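Local coordinates for RNase III (Scheffersomyces stipitis, PDB 7DEY), which probably cleaves double-stranded RNA endonucleolytically to leave 5'-phosphomonoesters, as a yeast Dicer of the ribonuclease III family that processes stem-loop RNA, at residues C[81-86]-C[142-147]; C[3-8]-C[89-94]; C[49-54]-C[117-122]; C[54-59]-C[73-78]; C[163-168]-C[215-220]. One frame throughout, in Å; residues are numbered along the deposited sequence.

How the contacts relate
Four of the five contacts lie in the helical ribonuclease III domain, and contact 5 sits apart in the double-stranded RNA-binding domain. Contacts 1, 3 and 4 have centres 11 to 12 Å apart and touch one another. Contact 3 and contact 4 share helix 42-62 and residue Leu54, while contact 1 and contact 2 share helix 81-90. Along the chain, contact 4 closes before contact 1 opens, and contact 2 ties the N-terminal segment to residues 89-94. Contact 5 comes last, its centre about 31 Å from that of contact 4, with nearest atoms about 15 Å apart. The chain thus holds two separately packed domains, cleavage and RNA-binding.

Contact 1 (C[81-86]-C[142-147]); sequences NHTLTQ and KLYAPK
In the all-helical ribonuclease III domain, the break between helix 134-143 and helix 145-156 packs against the first turns of helix 81-90, where Tyr144 and Lys147 meet Thr83, Leu84 and Gln86. Tyr144 occupies the break itself, with CG anti to its own carbonyl carbon (chi1 -84°), and its ring end comes near helix 81-90. Its OH lies 4.1 Å from Leu84 CD2 and hydrogen-bonds to the backbone oxygen of Leu78, at the end of helix 68-78. The phenol therefore joins the break to the C-terminal end of helix 68-78, while the ring is met edge-to-face by Phe87 and packed by Leu51 and Val55 of helix 42-62. Thr83 OG1 approaches the same ring obliquely, 4.5 Å from Tyr144 CE1.

Lys147 supplies the second half of the contact. Its chain bends at three successive torsions, and its CD comes 4.1 Å from Thr83 OG1, an apolar part of the lysine lying beside the hydroxyl. Beyond it, Lys147 NZ stands 3.5 Å from Gln86 OE1, a loose polar approach at the partly exposed side of the interface. The subunit boundary is close by, since His82 stacks on His82 of the second subunit and Gln86 packs on Gln157 of that chain. The helix turn carrying Thr83 and Leu84 has a doubly gripped carbonyl: Asn81 O accepts from Thr85 N at 2.9 Å and, from the opposite face of its plane, from Thr85 OG1 at 2.6 Å.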
# COMPACT_ATOMS: atom_id res chain seq x y z
N ASN C 81 4.57 8.69 1.51
CA ASN C 81 4.73 9.21 0.16
C ASN C 81 4.43 8.17 -0.90
O ASN C 81 3.89 8.51 -1.96
CB ASN C 81 6.13 9.75 -0.03
CG ASN C 81 6.37 11.00 0.75
OD1 ASN C 81 6.29 10.99 1.98
ND2 ASN C 81 6.62 12.10 0.06
N HIS C 82 4.76 6.90 -0.65
CA HIS C 82 4.44 5.84 -1.60
C HIS C 82 2.95 5.81 -1.93
O HIS C 82 2.56 5.88 -3.09
CB HIS C 82 4.89 4.49 -1.04
CG HIS C 82 4.41 3.32 -1.84
ND1 HIS C 82 3.15 2.77 -1.68
CD2 HIS C 82 5.00 2.61 -2.82
CE1 HIS C 82 3.00 1.76 -2.52
NE2 HIS C 82 4.12 1.64 -3.22
N THR C 83 2.10 5.70 -0.91
CA THR C 83 0.68 5.56 -1.20
C THR C 83 0.05 6.86 -1.69
O THR C 83 -0.84 6.83 -2.55
CB THR C 83 -0.07 5.06 0.01
OG1 THR C 83 -1.46 5.27 -0.23
CG2 THR C 83 0.32 5.83 1.22
N LEU C 84 0.47 8.01 -1.14
CA LEU C 84 -0.11 9.28 -1.58
C LEU C 84 0.30 9.59 -3.01
O LEU C 84 -0.46 10.23 -3.74
CB LEU C 84 0.31 10.44 -0.68
CG LEU C 84 -0.05 10.38 0.80
CD1 LEU C 84 0.16 11.73 1.41
CD2 LEU C 84 -1.48 9.95 0.93
N THR C 85 1.50 9.16 -3.41
CA THR C 85 1.89 9.27 -4.82
C THR C 85 1.03 8.36 -5.68
O THR C 85 0.66 8.73 -6.79
CB THR C 85 3.35 8.89 -5.01
OG1 THR C 85 4.19 9.77 -4.25
CG2 THR C 85 3.71 9.00 -6.48
N GLN C 86 0.72 7.17 -5.18
CA GLN C 86 -0.10 6.24 -5.95
C GLN C 86 -1.48 6.83 -6.19
O GLN C 86 -1.99 6.77 -7.31
CB GLN C 86 -0.19 4.90 -5.23
CG GLN C 86 -0.62 3.76 -6.14
CD GLN C 86 -0.46 2.40 -5.49
OE1 GLN C 86 -0.45 2.27 -4.27
NE2 GLN C 86 -0.33 1.37 -6.32
N LYS C 142 -13.67 5.10 0.95
CA LYS C 142 -13.67 4.24 -0.23
C LYS C 142 -12.28 4.14 -0.84
O LYS C 142 -11.85 3.06 -1.23
CB LYS C 142 -14.67 4.77 -1.25
CG LYS C 142 -15.99 5.23 -0.64
CD LYS C 142 -17.00 5.66 -1.69
CE LYS C 142 -16.61 6.99 -2.32
NZ LYS C 142 -17.29 7.25 -3.63
N LEU C 143 -11.57 5.27 -0.92
CA LEU C 143 -10.25 5.32 -1.53
C LEU C 143 -9.30 4.33 -0.88
O LEU C 143 -8.32 3.90 -1.50
CB LEU C 143 -9.68 6.74 -1.42
CG LEU C 143 -8.31 7.08 -2.02
CD1 LEU C 143 -8.21 6.67 -3.46
CD2 LEU C 143 -8.05 8.57 -1.87
N TYR C 144 -9.56 3.98 0.38
CA TYR C 144 -8.65 3.13 1.13
C TYR C 144 -9.12 1.70 1.25
O TYR C 144 -8.35 0.86 1.73
CB TYR C 144 -8.44 3.72 2.53
CG TYR C 144 -7.37 4.78 2.57
CD1 TYR C 144 -6.04 4.44 2.37
CD2 TYR C 144 -7.69 6.11 2.80
CE1 TYR C 144 -5.05 5.39 2.41
CE2 TYR C 144 -6.71 7.08 2.84
CZ TYR C 144 -5.38 6.72 2.65
OH TYR C 144 -4.36 7.66 2.67
N ALA C 145 -10.35 1.39 0.82
CA ALA C 145 -10.96 0.06 0.95
C ALA C 145 -10.01 -1.07 0.56
O ALA C 145 -9.76 -1.95 1.39
CB ALA C 145 -12.23 -0.02 0.11
N PRO C 146 -9.44 -1.09 -0.67
CA PRO C 146 -8.51 -2.17 -1.00
C PRO C 146 -7.31 -2.23 -0.07
O PRO C 146 -6.90 -3.33 0.32
CB PRO C 146 -8.08 -1.85 -2.44
CG PRO C 146 -9.09 -0.88 -2.95
CD PRO C 146 -9.49 -0.09 -1.76
N LYS C 147 -6.75 -1.08 0.31
CA LYS C 147 -5.61 -1.08 1.23
C LYS C 147 -6.01 -1.63 2.59
O LYS C 147 -5.21 -2.30 3.25
CB LYS C 147 -5.03 0.33 1.39
CG LYS C 147 -4.80 1.07 0.09
CD LYS C 147 -3.45 1.75 0.03
CE LYS C 147 -2.34 0.82 -0.38
NZ LYS C 147 -2.37 0.58 -1.84

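Contact 2 (C[3-8]-C[89-94]); sequences PPLPFI and FEYGFD
Leu5 lays one methyl over the ring of Tyr91 in a CH-pi contact. CD1 of Leu5 stands 3.6 Å from the centroid of the Tyr91 ring and 6° off its normal, over the centre of the face. CB of Leu5 meets the same ring at CE1 of Tyr91, and its other methyl, CD2, reaches the edge of the Phe93 ring, 4.3 Å from CE1 of that residue. At the far end of the tyrosine, OH donates to Pro3 O over 3.0 Å, the donor standing above the carbonyl plane by 39°.

Around this first shell, Trp139 NE1 also hydrogen-bonds to Tyr91 OH, and Tyr121 packs on Leu5 and Phe93. Gly92, with positive phi, is the C-prime residue of the Schellman motif that ends helix 81-90, so the chain turns between the two aromatic residues that receive Leu5. A phenylalanine in place of Tyr91 would probably keep the methyl-on-ring packing but leave Pro3 O and Trp139 NE1 without their shared mate. The contact thus secures an extended, proline-rich N-terminal segment to the domain by two kinds of chemistry: dispersion on the ring face, and a buried phenol that serves both a carbonyl and an indole N-H.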
# COMPACT_ATOMS: atom_id res chain seq x y z
N PRO C 3 -13.00 5.27 -6.62
CA PRO C 3 -13.89 6.27 -6.02
C PRO C 3 -13.78 7.60 -6.75
O PRO C 3 -12.67 8.05 -7.09
CB PRO C 3 -13.40 6.35 -4.57
CG PRO C 3 -12.01 5.94 -4.63
CD PRO C 3 -11.90 4.92 -5.70
N PRO C 4 -14.91 8.25 -7.03
CA PRO C 4 -14.87 9.54 -7.73
C PRO C 4 -14.10 10.58 -6.93
O PRO C 4 -14.22 10.65 -5.70
CB PRO C 4 -16.35 9.92 -7.87
CG PRO C 4 -17.12 8.67 -7.61
CD PRO C 4 -16.29 7.84 -6.69
N LEU C 5 -13.32 11.38 -7.63
CA LEU C 5 -12.50 12.40 -6.99
C LEU C 5 -13.35 13.59 -6.59
O LEU C 5 -13.97 14.22 -7.46
CB LEU C 5 -11.39 12.87 -7.91
CG LEU C 5 -10.52 13.96 -7.30
CD1 LEU C 5 -9.81 13.41 -6.06
CD2 LEU C 5 -9.52 14.49 -8.31
N PRO C 6 -13.42 13.94 -5.31
CA PRO C 6 -14.16 15.13 -4.91
C PRO C 6 -13.53 16.37 -5.52
O PRO C 6 -12.31 16.49 -5.63
CB PRO C 6 -14.07 15.13 -3.39
CG PRO C 6 -12.97 14.24 -3.07
CD PRO C 6 -12.92 13.21 -4.14
N PHE C 7 -14.41 17.31 -5.88
CA PHE C 7 -14.14 18.37 -6.84
C PHE C 7 -13.82 19.67 -6.13
O PHE C 7 -14.39 19.97 -5.08
CB PHE C 7 -15.35 18.55 -7.74
CG PHE C 7 -15.15 19.52 -8.87
CD1 PHE C 7 -14.49 19.16 -10.00
CD2 PHE C 7 -15.68 20.79 -8.80
CE1 PHE C 7 -14.33 20.02 -11.01
CE2 PHE C 7 -15.53 21.65 -9.80
CZ PHE C 7 -14.85 21.27 -10.92
N ILE C 8 -12.92 20.44 -6.73
CA ILE C 8 -12.61 21.81 -6.31
C ILE C 8 -13.27 22.75 -7.31
O ILE C 8 -12.88 22.80 -8.48
CB ILE C 8 -11.10 22.05 -6.27
CG1 ILE C 8 -10.43 21.20 -5.21
CG2 ILE C 8 -10.78 23.53 -6.04
CD1 ILE C 8 -8.95 21.32 -5.26
N PHE C 89 -1.30 9.65 -8.99
CA PHE C 89 -1.22 9.26 -10.39
C PHE C 89 -2.51 8.64 -10.88
O PHE C 89 -2.86 8.81 -12.06
CB PHE C 89 -0.04 8.32 -10.61
CG PHE C 89 1.28 9.02 -10.57
CD1 PHE C 89 1.40 10.31 -11.06
CD2 PHE C 89 2.38 8.43 -10.01
CE1 PHE C 89 2.60 10.98 -11.00
CE2 PHE C 89 3.59 9.10 -9.95
CZ PHE C 89 3.69 10.37 -10.45
N GLU C 90 -3.24 7.94 -10.01
CA GLU C 90 -4.55 7.42 -10.39
C GLU C 90 -5.59 8.52 -10.55
O GLU C 90 -6.68 8.25 -11.08
CB GLU C 90 -5.05 6.38 -9.38
CG GLU C 90 -4.09 5.25 -9.15
CD GLU C 90 -4.38 4.50 -7.87
OE1 GLU C 90 -5.47 3.90 -7.75
OE2 GLU C 90 -3.51 4.52 -6.99
N TYR C 91 -5.29 9.74 -10.10
CA TYR C 91 -6.08 10.91 -10.44
C TYR C 91 -5.31 11.82 -11.39
O TYR C 91 -5.67 13.00 -11.56
CB TYR C 91 -6.48 11.66 -9.18
CG TYR C 91 -7.48 10.96 -8.27
CD1 TYR C 91 -8.77 10.67 -8.70
CD2 TYR C 91 -7.14 10.61 -6.95
CE1 TYR C 91 -9.69 10.05 -7.86
CE2 TYR C 91 -8.05 9.98 -6.10
CZ TYR C 91 -9.33 9.71 -6.56
OH TYR C 91 -10.23 9.10 -5.73
N GLY C 92 -4.23 11.31 -11.98
CA GLY C 92 -3.51 12.01 -13.02
C GLY C 92 -3.03 13.38 -12.61
O GLY C 92 -3.12 14.33 -13.40
N PHE C 93 -2.54 13.52 -11.37
CA PHE C 93 -2.04 14.81 -10.92
C PHE C 93 -0.81 15.25 -11.70
O PHE C 93 -0.57 16.45 -11.84
CB PHE C 93 -1.70 14.75 -9.43
CG PHE C 93 -2.89 14.83 -8.55
CD1 PHE C 93 -4.17 14.74 -9.08
CD2 PHE C 93 -2.73 15.01 -7.18
CE1 PHE C 93 -5.28 14.82 -8.28
CE2 PHE C 93 -3.84 15.09 -6.37
CZ PHE C 93 -5.12 15.00 -6.93
N ASP C 94 -0.03 14.29 -12.20
CA ASP C 94 1.08 14.62 -13.08
C ASP C 94 0.63 15.41 -14.29
O ASP C 94 1.44 16.13 -14.89
CB ASP C 94 1.77 13.33 -13.53
CG ASP C 94 0.80 12.33 -14.11
OD1 ASP C 94 0.03 11.73 -13.33
OD2 ASP C 94 0.78 12.15 -15.34

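Contact 3 (C[49-54]-C[117-122]); sequences SVLNNL and IFEAYI
Val50 and Leu51 of helix 42-62 pack on Ile122 of helix 113-128, two core helices of the ribonuclease III fold whose local axes cross at 85° and approach to 9.4 Å. The tight part is formed by the two branches of Ile122. Its CG2 reaches Val50 CG1 at 3.6 Å, and its CD1 lies against Leu51, also 3.6 Å from CD1 of that leucine. Ile122 has CG1 anti to the carbonyl carbon (chi1 -86°), which places CG2 anti to the backbone N and sends the two branches to different partners. An alanine at Ile122 would probably open a gap between the helices and leave Val50 CG1 and Leu51 CD1 without their packing mates.

Between the two helices the approach is looser at Leu51 CD2, which touches the rim of the Phe118 ring 4.2 Å from CE1, a methyl that packs more closely on Leu84 of helix 81-90. The Glu119 carboxylate gathers with those of Glu44, Asp48 and Asp116, consistent with the acidic cluster that binds magnesium in ribonuclease III enzymes. It is the aliphatic stem of Glu119 that faces the leucine, with CG 4.3 Å from Leu51 CD2.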
# COMPACT_ATOMS: atom_id res chain seq x y z
N SER C 49 -2.91 17.49 8.08
CA SER C 49 -3.60 17.30 9.35
C SER C 49 -4.92 16.56 9.17
O SER C 49 -5.22 15.58 9.86
CB SER C 49 -3.86 18.68 9.98
OG SER C 49 -4.50 18.58 11.24
N VAL C 50 -5.75 17.08 8.27
CA VAL C 50 -7.00 16.45 7.88
C VAL C 50 -6.75 15.01 7.45
O VAL C 50 -7.46 14.09 7.86
CB VAL C 50 -7.63 17.29 6.75
CG1 VAL C 50 -8.76 16.56 6.05
CG2 VAL C 50 -8.02 18.65 7.27
N LEU C 51 -5.73 14.81 6.62
CA LEU C 51 -5.49 13.47 6.12
C LEU C 51 -5.08 12.52 7.24
O LEU C 51 -5.46 11.34 7.23
CB LEU C 51 -4.44 13.49 5.00
CG LEU C 51 -4.06 12.13 4.41
CD1 LEU C 51 -5.30 11.36 3.92
CD2 LEU C 51 -3.01 12.23 3.32
N ASN C 52 -4.34 13.02 8.23
CA ASN C 52 -3.92 12.10 9.28
C ASN C 52 -4.99 11.86 10.32
O ASN C 52 -5.12 10.74 10.83
CB ASN C 52 -2.63 12.59 9.91
CG ASN C 52 -1.45 12.34 9.00
OD1 ASN C 52 -1.42 12.83 7.86
ND2 ASN C 52 -0.53 11.51 9.45
N ASN C 53 -5.81 12.86 10.60
CA ASN C 53 -6.96 12.60 11.46
C ASN C 53 -7.96 11.68 10.77
O ASN C 53 -8.39 10.67 11.35
CB ASN C 53 -7.62 13.90 11.86
CG ASN C 53 -8.77 13.68 12.76
OD1 ASN C 53 -8.59 13.36 13.93
ND2 ASN C 53 -9.97 13.79 12.22
N LEU C 54 -8.34 11.99 9.53
CA LEU C 54 -9.33 11.17 8.83
C LEU C 54 -8.89 9.71 8.79
O LEU C 54 -9.64 8.82 9.19
CB LEU C 54 -9.56 11.72 7.42
CG LEU C 54 -10.25 13.09 7.32
CD1 LEU C 54 -10.59 13.43 5.88
CD2 LEU C 54 -11.50 13.21 8.20
N ILE C 117 1.60 17.54 -3.08
CA ILE C 117 0.44 18.05 -3.81
C ILE C 117 -0.83 17.48 -3.20
O ILE C 117 -1.73 18.21 -2.76
CB ILE C 117 0.53 17.70 -5.31
CG1 ILE C 117 1.85 18.16 -5.90
CG2 ILE C 117 -0.63 18.34 -6.11
CD1 ILE C 117 1.78 19.53 -6.52
N PHE C 118 -0.88 16.15 -3.13
CA PHE C 118 -2.05 15.44 -2.62
C PHE C 118 -2.46 15.94 -1.24
O PHE C 118 -3.66 16.04 -0.94
CB PHE C 118 -1.76 13.94 -2.59
CG PHE C 118 -2.94 13.12 -2.27
CD1 PHE C 118 -3.27 12.83 -0.96
CD2 PHE C 118 -3.73 12.63 -3.28
CE1 PHE C 118 -4.35 12.07 -0.67
CE2 PHE C 118 -4.82 11.87 -2.99
CZ PHE C 118 -5.14 11.58 -1.69
N GLU C 119 -1.48 16.24 -0.39
CA GLU C 119 -1.84 16.82 0.90
C GLU C 119 -2.44 18.21 0.71
O GLU C 119 -3.51 18.50 1.25
CB GLU C 119 -0.62 16.85 1.82
CG GLU C 119 -0.30 15.46 2.35
CD GLU C 119 0.85 15.44 3.33
OE1 GLU C 119 0.89 14.51 4.16
OE2 GLU C 119 1.73 16.34 3.27
N ALA C 120 -1.80 19.05 -0.10
CA ALA C 120 -2.39 20.35 -0.42
C ALA C 120 -3.81 20.19 -0.97
O ALA C 120 -4.73 20.92 -0.57
CB ALA C 120 -1.51 21.10 -1.42
N TYR C 121 -4.01 19.23 -1.88
CA TYR C 121 -5.31 19.05 -2.49
C TYR C 121 -6.38 18.80 -1.43
O TYR C 121 -7.38 19.54 -1.34
CB TYR C 121 -5.24 17.90 -3.49
CG TYR C 121 -6.45 17.80 -4.39
CD1 TYR C 121 -6.56 18.58 -5.53
CD2 TYR C 121 -7.47 16.92 -4.09
CE1 TYR C 121 -7.65 18.49 -6.34
CE2 TYR C 121 -8.57 16.82 -4.89
CZ TYR C 121 -8.66 17.60 -6.01
OH TYR C 121 -9.78 17.48 -6.82
N ILE C 122 -6.19 17.77 -0.60
CA ILE C 122 -7.08 17.54 0.53
C ILE C 122 -7.26 18.81 1.35
O ILE C 122 -8.36 19.14 1.80
CB ILE C 122 -6.53 16.40 1.41
CG1 ILE C 122 -7.00 15.05 0.88
CG2 ILE C 122 -6.96 16.57 2.88
CD1 ILE C 122 -6.34 13.89 1.62

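Contact 4 (C[54-59]-C[73-78]); sequences LVTLII and KMRSQL
Leu78 sends its CD1 methyl between Val55 and Ile59, the centre of the packing between helix 42-62 and helix 68-78 of the ribonuclease III domain. That methyl lies 3.8 Å from Ile59 CG2 and 3.9 Å from Val55 CG1, the side chains of Leu78 and Ile59 sliding past each other in opposite directions. The local axes run at 132° and approach to 10.0 Å, in an inclined antiparallel pairing. Ile59 holds CG1 between the backbone N and the carbonyl carbon (chi1 60°), and its CD1 ends 4.2 Å from Met74 CB. Phe151 of helix 145-156 packs on both Met74 and Leu78 and closes the apolar cluster from a third helix.

Further out, the aliphatic part of Arg75 crosses Val55 obliquely, its CG 4.0 Å from Val55 CG1, and the side chain ends at a hydroxyl. NH1 of Arg75 donates to Thr56 OG1 over 3.1 Å with an N-H...O angle of 152°, the acceptor tilted modestly out of the guanidinium plane. Thr56 OG1 in turn bonds to Asn52 O, one turn earlier in its own helix. The hydroxyl thus relays between a cationic group and a helix carbonyl, and the nearby positive charge would probably polarise it toward stronger donation to Asn52 O. Arginine here serves two purposes: its methylenes pack on Val55 and Ile59 while its guanidinium binds a hydroxyl at the partly exposed side.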
# COMPACT_ATOMS: atom_id res chain seq x y z
N LEU C 54 -8.34 11.99 9.53
CA LEU C 54 -9.33 11.17 8.83
C LEU C 54 -8.89 9.71 8.79
O LEU C 54 -9.64 8.82 9.19
CB LEU C 54 -9.56 11.72 7.42
CG LEU C 54 -10.25 13.09 7.32
CD1 LEU C 54 -10.59 13.43 5.88
CD2 LEU C 54 -11.50 13.21 8.20
N VAL C 55 -7.65 9.45 8.38
CA VAL C 55 -7.15 8.09 8.31
C VAL C 55 -7.14 7.44 9.69
O VAL C 55 -7.37 6.23 9.81
CB VAL C 55 -5.76 8.08 7.66
CG1 VAL C 55 -5.04 6.70 7.85
CG2 VAL C 55 -5.87 8.45 6.17
N THR C 56 -6.87 8.22 10.75
CA THR C 56 -6.90 7.66 12.10
C THR C 56 -8.29 7.15 12.46
O THR C 56 -8.45 6.00 12.91
CB THR C 56 -6.47 8.69 13.15
OG1 THR C 56 -5.08 9.04 12.98
CG2 THR C 56 -6.67 8.11 14.53
N LEU C 57 -9.31 7.99 12.27
CA LEU C 57 -10.69 7.57 12.51
C LEU C 57 -11.02 6.29 11.75
O LEU C 57 -11.46 5.29 12.34
CB LEU C 57 -11.65 8.71 12.13
CG LEU C 57 -12.00 9.77 13.17
CD1 LEU C 57 -10.84 10.69 13.40
CD2 LEU C 57 -13.19 10.59 12.75
N ILE C 58 -10.76 6.28 10.44
CA ILE C 58 -11.13 5.15 9.59
C ILE C 58 -10.51 3.85 10.12
O ILE C 58 -11.22 2.86 10.34
CB ILE C 58 -10.74 5.44 8.14
CG1 ILE C 58 -11.58 6.61 7.60
CG2 ILE C 58 -10.86 4.20 7.27
CD1 ILE C 58 -10.92 7.41 6.50
N ILE C 59 -9.21 3.82 10.37
CA ILE C 59 -8.61 2.56 10.83
C ILE C 59 -9.08 2.21 12.24
O ILE C 59 -9.35 1.04 12.53
CB ILE C 59 -7.07 2.59 10.74
CG1 ILE C 59 -6.50 3.71 11.60
CG2 ILE C 59 -6.62 2.67 9.29
CD1 ILE C 59 -5.02 3.51 11.90
N LYS C 73 1.49 1.92 13.18
CA LYS C 73 2.20 1.45 11.99
C LYS C 73 1.30 1.49 10.76
O LYS C 73 1.74 1.93 9.69
CB LYS C 73 2.74 0.03 12.24
CG LYS C 73 3.96 -0.01 13.19
CD LYS C 73 4.47 -1.41 13.46
CE LYS C 73 5.44 -1.43 14.65
NZ LYS C 73 4.77 -1.18 15.97
N MET C 74 0.04 1.05 10.91
CA MET C 74 -0.94 1.15 9.82
C MET C 74 -1.06 2.58 9.32
O MET C 74 -1.15 2.82 8.10
CB MET C 74 -2.31 0.68 10.29
CG MET C 74 -2.59 -0.77 10.05
SD MET C 74 -4.01 -1.29 11.04
CE MET C 74 -4.68 -2.60 10.02
N ARG C 75 -1.11 3.55 10.24
CA ARG C 75 -1.32 4.92 9.81
C ARG C 75 -0.11 5.46 9.07
O ARG C 75 -0.25 6.07 8.00
CB ARG C 75 -1.67 5.82 11.00
CG ARG C 75 -2.05 7.22 10.53
CD ARG C 75 -2.15 8.22 11.66
NE ARG C 75 -1.14 8.00 12.67
CZ ARG C 75 -1.23 8.42 13.93
NH1 ARG C 75 -2.31 9.10 14.34
NH2 ARG C 75 -0.24 8.16 14.77
N SER C 76 1.10 5.20 9.60
CA SER C 76 2.28 5.67 8.90
C SER C 76 2.38 5.06 7.51
O SER C 76 2.87 5.70 6.57
CB SER C 76 3.52 5.37 9.73
OG SER C 76 4.12 4.16 9.34
N GLN C 77 1.86 3.83 7.34
CA GLN C 77 1.90 3.18 6.04
C GLN C 77 0.92 3.80 5.04
O GLN C 77 1.24 3.88 3.86
CB GLN C 77 1.64 1.70 6.22
CG GLN C 77 2.81 0.96 6.86
CD GLN C 77 4.04 0.88 5.97
OE1 GLN C 77 4.08 0.09 5.03
NE2 GLN C 77 5.05 1.70 6.27
N LEU C 78 -0.27 4.27 5.49
CA LEU C 78 -1.22 4.85 4.55
C LEU C 78 -1.08 6.36 4.35
O LEU C 78 -1.60 6.87 3.35
CB LEU C 78 -2.66 4.55 4.97
CG LEU C 78 -2.93 3.16 5.55
CD1 LEU C 78 -4.20 3.18 6.39
CD2 LEU C 78 -3.02 2.06 4.49

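Contact 5 (C[163-168]-C[215-220]); sequences EAKSEL and AGLRAA
Glu163 O is held by two donors, Glu167 N at 3.1 Å and Ser166 OG at 3.2 Å, in the first turn of helix 164-172, and the backbone N of Glu163 lies close to Leu217 CD2 across the contact. This turn opens the double-stranded RNA-binding domain, an alpha-beta-beta-beta-alpha fold in which helix 164-172 and helix 212-224 lie together against a three-stranded antiparallel sheet. Their local axes are inclined by 34° and come within 8.6 Å, a close approach suited to small residues.

Ala220 CB sits between two side chains of the other helix, 3.8 Å from Ala164 CB and 3.7 Å from Leu168 CD2. Tyr181, on strand 180-183, packs on both Leu168 and Ala220 from the sheet side. Leu217 reaches over the start of the opposite helix, its CD2 3.5 Å from Ala164 N, and meets Lys165 at about a right angle.

Toward helix 212-224 Lys165 offers mainly its methylenes. Its CG, anti to the carbonyl carbon (chi1 -66°), faces Leu217 CD2 and Ala220 CB. Farther out the stem crosses Leu217, CE lying 3.7 Å from Leu217 CG, and NZ comes to rest 3.6 Å from Gly216 CA, where no side chain intervenes. The ammonium group also makes a cation-pi contact with Tyr181. The interface is therefore sealed by methyls and a methylene chain, while the lysine's positive end is probably stabilised by the ring of Tyr181 on strand 180-183.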
# COMPACT_ATOMS: atom_id res chain seq x y z
N GLU C 163 4.96 -24.25 11.81
CA GLU C 163 6.24 -24.92 12.03
C GLU C 163 6.91 -24.58 13.36
O GLU C 163 7.93 -25.18 13.68
CB GLU C 163 7.20 -24.54 10.90
CG GLU C 163 8.07 -25.66 10.45
CD GLU C 163 7.31 -26.92 10.33
OE1 GLU C 163 7.61 -27.86 11.09
OE2 GLU C 163 6.40 -26.96 9.48
N ALA C 164 6.34 -23.66 14.15
CA ALA C 164 7.12 -22.98 15.17
C ALA C 164 7.59 -23.90 16.28
O ALA C 164 8.65 -23.65 16.88
CB ALA C 164 6.30 -21.83 15.77
N LYS C 165 6.84 -24.96 16.59
CA LYS C 165 7.20 -25.80 17.73
C LYS C 165 8.48 -26.59 17.46
O LYS C 165 9.31 -26.74 18.36
CB LYS C 165 6.04 -26.74 18.11
CG LYS C 165 4.80 -26.01 18.64
CD LYS C 165 3.80 -26.95 19.33
CE LYS C 165 2.35 -26.69 18.85
NZ LYS C 165 1.28 -27.00 19.85
N SER C 166 8.67 -27.06 16.22
CA SER C 166 9.93 -27.74 15.93
C SER C 166 11.05 -26.74 15.68
O SER C 166 12.19 -26.98 16.10
CB SER C 166 9.79 -28.71 14.75
OG SER C 166 8.92 -28.20 13.77
N GLU C 167 10.74 -25.62 15.01
CA GLU C 167 11.73 -24.55 14.84
C GLU C 167 12.27 -24.10 16.20
O GLU C 167 13.49 -24.00 16.39
CB GLU C 167 11.13 -23.36 14.08
N LEU C 168 11.36 -23.89 17.16
CA LEU C 168 11.76 -23.53 18.53
C LEU C 168 12.50 -24.68 19.21
O LEU C 168 13.45 -24.45 19.97
CB LEU C 168 10.54 -23.11 19.34
CG LEU C 168 10.64 -23.26 20.86
CD1 LEU C 168 11.72 -22.36 21.48
CD2 LEU C 168 9.30 -23.00 21.51
N ALA C 215 -3.03 -21.88 19.50
CA ALA C 215 -2.40 -21.17 20.61
C ALA C 215 -1.07 -21.80 20.98
O ALA C 215 -0.13 -21.09 21.36
CB ALA C 215 -3.34 -21.16 21.82
N GLY C 216 -0.98 -23.13 20.90
CA GLY C 216 0.28 -23.79 21.21
C GLY C 216 1.39 -23.37 20.28
O GLY C 216 2.50 -23.05 20.71
N LEU C 217 1.10 -23.34 18.97
CA LEU C 217 2.08 -22.84 18.01
C LEU C 217 2.39 -21.37 18.24
O LEU C 217 3.55 -20.96 18.25
CB LEU C 217 1.56 -23.06 16.58
CG LEU C 217 1.78 -24.47 16.00
CD1 LEU C 217 0.76 -24.80 14.90
CD2 LEU C 217 3.20 -24.61 15.48
N ARG C 218 1.34 -20.55 18.45
CA ARG C 218 1.56 -19.13 18.68
C ARG C 218 2.36 -18.88 19.95
O ARG C 218 3.11 -17.91 20.04
CB ARG C 218 0.22 -18.39 18.71
CG ARG C 218 -0.46 -18.25 17.34
CD ARG C 218 -1.72 -17.39 17.38
NE ARG C 218 -2.46 -17.50 16.13
CZ ARG C 218 -2.15 -16.87 15.00
NH1 ARG C 218 -1.10 -16.06 14.94
NH2 ARG C 218 -2.88 -17.05 13.91
N ALA C 219 2.23 -19.76 20.94
CA ALA C 219 3.07 -19.63 22.13
C ALA C 219 4.52 -19.88 21.78
O ALA C 219 5.41 -19.25 22.36
CB ALA C 219 2.60 -20.58 23.22
N ALA C 220 4.79 -20.79 20.84
CA ALA C 220 6.16 -20.97 20.36
C ALA C 220 6.61 -19.78 19.53
O ALA C 220 7.76 -19.33 19.65
CB ALA C 220 6.27 -22.26 19.56